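Local coordinates for protein dicer Related Helicase (Caenorhabditis elegans, PDB 6M6Q) that probably hydrolyses ATP as an RNA-binding RIG-I-like helicase linked to RNA interference in the worm, seen here as its all-helical N-terminal domain, at residues F25-L37 with L262-G274. Residues are numbered along the deposited sequence; the frame is centred on the assembly and turned at random.
Sequences FPAYFRLLKWKFL and LHKTLTMFLAIIG
L262 sets its CB beside NE1 of the W34 indole at 3.8 Å; the axes of helix 262-271 and of the 33-37 piece make an angle of 128°. The next residue, H263, lies by the same tryptophan, its ring packing obliquely against the CB atoms of W34 and K35, with CE1 3.7 Å from K35 CB. L266, branched and apolar, serves two neighbours: CD1 comes within 3.5 Å of W34 CD1, and CD2 touches CD2 of L31; A191 of helix 186-193 backs both leucines. T267 points away from 25-37 yet joins it through water 1, which donates to T267 OG1 and to L31 O; a threonine suits the place because its hydroxyl accepts from the water while donating to H263 O. F269 offers only its CB to L31 CD2. L270, with CG anti to the backbone N (chi1 -169°), lays CD1 over one face of the Y28 ring, 4.0 Å from the ring centroid, and sends CD2 to L32 CD2. Its carbonyl O accepts the Y28 hydroxyl at 2.7 Å (OH to O), with I273 CG2 beside that hydroxyl. Tyrosine thus pairs a flat face for a methyl with a donor for a carbonyl; a phenylalanine in place of Y28 would probably leave L270 O without its hydroxyl donor. Leucines and aromatics join distant parts of the domain's interior, while one tyrosine hydroxyl and one bridging water satisfy buried backbone carbonyls.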
# COMPACT_ATOMS: atom_id res chain seq x y z
N PHE B 25 17.76 0.45 -5.25
CA PHE B 25 17.60 1.75 -5.97
C PHE B 25 16.13 2.14 -6.15
O PHE B 25 15.80 3.27 -5.84
CB PHE B 25 18.32 1.77 -7.32
CG PHE B 25 17.98 2.99 -8.15
CD1 PHE B 25 18.46 4.25 -7.82
CD2 PHE B 25 17.15 2.88 -9.25
CE1 PHE B 25 18.13 5.36 -8.58
CE2 PHE B 25 16.84 3.99 -10.03
CZ PHE B 25 17.33 5.23 -9.69
N PRO B 26 15.21 1.33 -6.74
CA PRO B 26 13.85 1.81 -7.03
C PRO B 26 13.19 2.56 -5.85
O PRO B 26 12.69 3.62 -6.07
CB PRO B 26 13.09 0.51 -7.33
CG PRO B 26 14.13 -0.38 -7.95
CD PRO B 26 15.40 -0.06 -7.17
N ALA B 27 13.26 1.99 -4.65
CA ALA B 27 12.63 2.51 -3.41
C ALA B 27 13.31 3.81 -2.99
O ALA B 27 12.62 4.73 -2.53
CB ALA B 27 12.70 1.49 -2.30
N TYR B 28 14.63 3.86 -3.09
CA TYR B 28 15.42 5.04 -2.71
C TYR B 28 15.06 6.18 -3.67
O TYR B 28 14.72 7.27 -3.18
CB TYR B 28 16.91 4.72 -2.67
CG TYR B 28 17.72 5.85 -2.09
CD1 TYR B 28 18.38 6.76 -2.91
CD2 TYR B 28 17.72 6.10 -0.73
CE1 TYR B 28 19.05 7.85 -2.39
CE2 TYR B 28 18.40 7.18 -0.19
CZ TYR B 28 19.07 8.06 -1.03
OH TYR B 28 19.76 9.11 -0.49
N PHE B 29 15.02 5.91 -4.97
CA PHE B 29 14.65 6.91 -6.01
C PHE B 29 13.25 7.47 -5.72
O PHE B 29 13.04 8.67 -5.93
CB PHE B 29 14.70 6.30 -7.41
CG PHE B 29 14.34 7.27 -8.50
CD1 PHE B 29 15.30 8.12 -9.04
CD2 PHE B 29 13.04 7.36 -8.97
CE1 PHE B 29 14.96 9.02 -10.04
CE2 PHE B 29 12.71 8.27 -9.97
CZ PHE B 29 13.67 9.09 -10.51
N ARG B 30 12.33 6.63 -5.23
CA ARG B 30 10.89 6.98 -4.97
C ARG B 30 10.75 7.87 -3.73
O ARG B 30 9.65 8.37 -3.55
CB ARG B 30 10.03 5.72 -4.85
CG ARG B 30 9.79 5.03 -6.18
CD ARG B 30 8.70 4.00 -6.13
NE ARG B 30 9.01 2.87 -5.26
CZ ARG B 30 9.47 1.68 -5.68
NH1 ARG B 30 9.74 1.46 -6.96
NH2 ARG B 30 9.65 0.70 -4.80
N LEU B 31 11.83 8.14 -2.99
CA LEU B 31 11.83 9.20 -1.93
C LEU B 31 11.88 10.59 -2.61
O LEU B 31 11.51 11.59 -1.93
CB LEU B 31 13.00 8.98 -0.96
CG LEU B 31 12.96 7.68 -0.15
CD1 LEU B 31 14.31 7.34 0.44
CD2 LEU B 31 11.93 7.76 0.95
N LEU B 32 12.18 10.64 -3.92
CA LEU B 32 12.15 11.88 -4.76
C LEU B 32 10.89 11.93 -5.64
O LEU B 32 10.86 12.74 -6.58
CB LEU B 32 13.39 11.93 -5.68
CG LEU B 32 14.72 12.28 -5.02
CD1 LEU B 32 15.86 11.92 -5.95
CD2 LEU B 32 14.77 13.75 -4.66
N LYS B 33 9.90 11.06 -5.41
CA LYS B 33 8.71 10.94 -6.29
C LYS B 33 7.95 12.28 -6.37
O LYS B 33 7.40 12.55 -7.43
CB LYS B 33 7.81 9.79 -5.82
CG LYS B 33 6.99 10.03 -4.56
CD LYS B 33 6.00 8.90 -4.33
CE LYS B 33 4.76 9.33 -3.60
NZ LYS B 33 4.09 8.17 -2.99
N TRP B 34 7.93 13.09 -5.30
CA TRP B 34 7.19 14.39 -5.30
C TRP B 34 7.98 15.43 -6.08
O TRP B 34 7.33 16.28 -6.77
CB TRP B 34 6.87 14.86 -3.87
CG TRP B 34 5.89 13.98 -3.16
CD1 TRP B 34 6.05 13.39 -1.93
CD2 TRP B 34 4.59 13.55 -3.64
NE1 TRP B 34 4.95 12.63 -1.62
CE2 TRP B 34 4.04 12.71 -2.65
CE3 TRP B 34 3.84 13.81 -4.79
CZ2 TRP B 34 2.78 12.13 -2.78
CZ3 TRP B 34 2.60 13.23 -4.93
CH2 TRP B 34 2.09 12.39 -3.94
N LYS B 35 9.32 15.35 -6.03
CA LYS B 35 10.23 16.24 -6.78
C LYS B 35 10.17 15.85 -8.26
O LYS B 35 10.23 16.76 -9.10
CB LYS B 35 11.65 16.19 -6.22
CG LYS B 35 12.70 17.02 -6.97
CD LYS B 35 12.35 18.50 -7.08
CE LYS B 35 13.36 19.34 -7.85
NZ LYS B 35 12.75 20.63 -8.26
N PHE B 36 9.97 14.57 -8.55
CA PHE B 36 9.83 14.04 -9.93
C PHE B 36 8.52 14.53 -10.54
O PHE B 36 8.55 15.02 -11.67
CB PHE B 36 9.90 12.51 -9.95
CG PHE B 36 9.40 11.88 -11.22
CD1 PHE B 36 10.09 12.07 -12.42
CD2 PHE B 36 8.27 11.09 -11.22
CE1 PHE B 36 9.62 11.49 -13.59
CE2 PHE B 36 7.81 10.51 -12.39
CZ PHE B 36 8.49 10.71 -13.57
N LEU B 37 7.42 14.45 -9.78
CA LEU B 37 6.09 15.03 -10.16
C LEU B 37 6.28 16.51 -10.38
O LEU B 37 5.88 16.96 -11.44
CB LEU B 37 5.03 14.76 -9.07
CG LEU B 37 3.59 15.21 -9.39
CD1 LEU B 37 2.97 14.42 -10.55
CD2 LEU B 37 2.71 15.08 -8.14
N LEU B 262 4.74 16.49 2.64
CA LEU B 262 5.01 15.05 2.46
C LEU B 262 6.39 14.89 1.82
O LEU B 262 7.07 13.87 2.12
CB LEU B 262 3.92 14.42 1.60
CG LEU B 262 2.54 14.38 2.23
CD1 LEU B 262 1.52 13.95 1.21
CD2 LEU B 262 2.52 13.46 3.43
N HIS B 263 6.81 15.88 1.02
CA HIS B 263 8.13 15.91 0.35
C HIS B 263 9.22 16.10 1.39
O HIS B 263 10.27 15.43 1.28
CB HIS B 263 8.21 16.98 -0.74
CG HIS B 263 9.55 17.04 -1.39
ND1 HIS B 263 10.09 15.97 -2.08
CD2 HIS B 263 10.46 18.04 -1.47
CE1 HIS B 263 11.27 16.31 -2.56
NE2 HIS B 263 11.52 17.57 -2.20
N LYS B 264 8.95 16.90 2.41
CA LYS B 264 9.92 17.14 3.50
C LYS B 264 10.14 15.85 4.29
O LYS B 264 11.30 15.58 4.63
CB LYS B 264 9.48 18.31 4.38
CG LYS B 264 9.90 19.66 3.83
CD LYS B 264 9.65 20.82 4.76
CE LYS B 264 10.14 22.12 4.18
NZ LYS B 264 9.46 22.43 2.91
N THR B 265 9.10 15.05 4.50
CA THR B 265 9.18 13.76 5.24
C THR B 265 10.07 12.79 4.45
O THR B 265 10.98 12.20 5.06
CB THR B 265 7.79 13.15 5.48
OG1 THR B 265 6.94 14.09 6.14
CG2 THR B 265 7.86 11.89 6.32
N LEU B 266 9.86 12.68 3.14
CA LEU B 266 10.62 11.75 2.27
C LEU B 266 12.09 12.21 2.19
O LEU B 266 12.99 11.32 2.20
CB LEU B 266 9.97 11.69 0.89
CG LEU B 266 8.56 11.11 0.86
CD1 LEU B 266 8.10 10.88 -0.56
CD2 LEU B 266 8.47 9.82 1.67
N THR B 267 12.32 13.53 2.18
CA THR B 267 13.66 14.12 2.02
C THR B 267 14.49 13.82 3.27
O THR B 267 15.71 13.67 3.11
CB THR B 267 13.57 15.61 1.69
OG1 THR B 267 12.84 15.70 0.47
CG2 THR B 267 14.91 16.28 1.51
N MET B 268 13.86 13.61 4.42
CA MET B 268 14.55 13.19 5.68
C MET B 268 15.12 11.77 5.52
O MET B 268 16.30 11.57 5.84
CB MET B 268 13.62 13.20 6.90
CG MET B 268 13.36 14.56 7.43
SD MET B 268 12.30 14.46 8.88
CE MET B 268 13.52 14.35 10.18
N PHE B 269 14.32 10.82 5.04
CA PHE B 269 14.75 9.41 4.80
C PHE B 269 15.79 9.37 3.68
O PHE B 269 16.71 8.57 3.78
CB PHE B 269 13.54 8.52 4.50
CG PHE B 269 12.73 8.19 5.72
CD1 PHE B 269 11.73 9.05 6.16
CD2 PHE B 269 13.02 7.06 6.48
CE1 PHE B 269 11.01 8.76 7.30
CE2 PHE B 269 12.30 6.79 7.63
CZ PHE B 269 11.29 7.63 8.04
N LEU B 270 15.66 10.26 2.69
CA LEU B 270 16.64 10.42 1.58
C LEU B 270 17.98 10.83 2.16
O LEU B 270 18.98 10.23 1.79
CB LEU B 270 16.11 11.47 0.58
CG LEU B 270 16.85 11.57 -0.76
CD1 LEU B 270 16.49 10.42 -1.66
CD2 LEU B 270 16.52 12.87 -1.47
N ALA B 271 17.99 11.78 3.09
CA ALA B 271 19.20 12.46 3.62
C ALA B 271 20.00 11.51 4.51
O ALA B 271 21.17 11.79 4.72
CB ALA B 271 18.79 13.69 4.38
N ILE B 272 19.37 10.44 5.04
CA ILE B 272 19.94 9.47 6.04
C ILE B 272 21.31 8.95 5.58
O ILE B 272 22.15 8.68 6.45
CB ILE B 272 18.94 8.31 6.26
CG1 ILE B 272 17.84 8.72 7.23
CG2 ILE B 272 19.65 7.02 6.71
CD1 ILE B 272 16.77 7.68 7.42
N ILE B 273 21.51 8.79 4.27
CA ILE B 273 22.72 8.17 3.67
C ILE B 273 23.96 9.03 4.00
O ILE B 273 25.07 8.48 3.98
CB ILE B 273 22.53 7.94 2.15
CG1 ILE B 273 23.48 6.85 1.63
CG2 ILE B 273 22.67 9.25 1.37
CD1 ILE B 273 23.22 5.49 2.23
N GLY B 274 23.77 10.30 4.37
CA GLY B 274 24.87 11.25 4.62
C GLY B 274 25.46 11.09 6.01
O GLY B 274 26.62 11.55 6.22
O HOH W 1 13.34 13.79 -1.30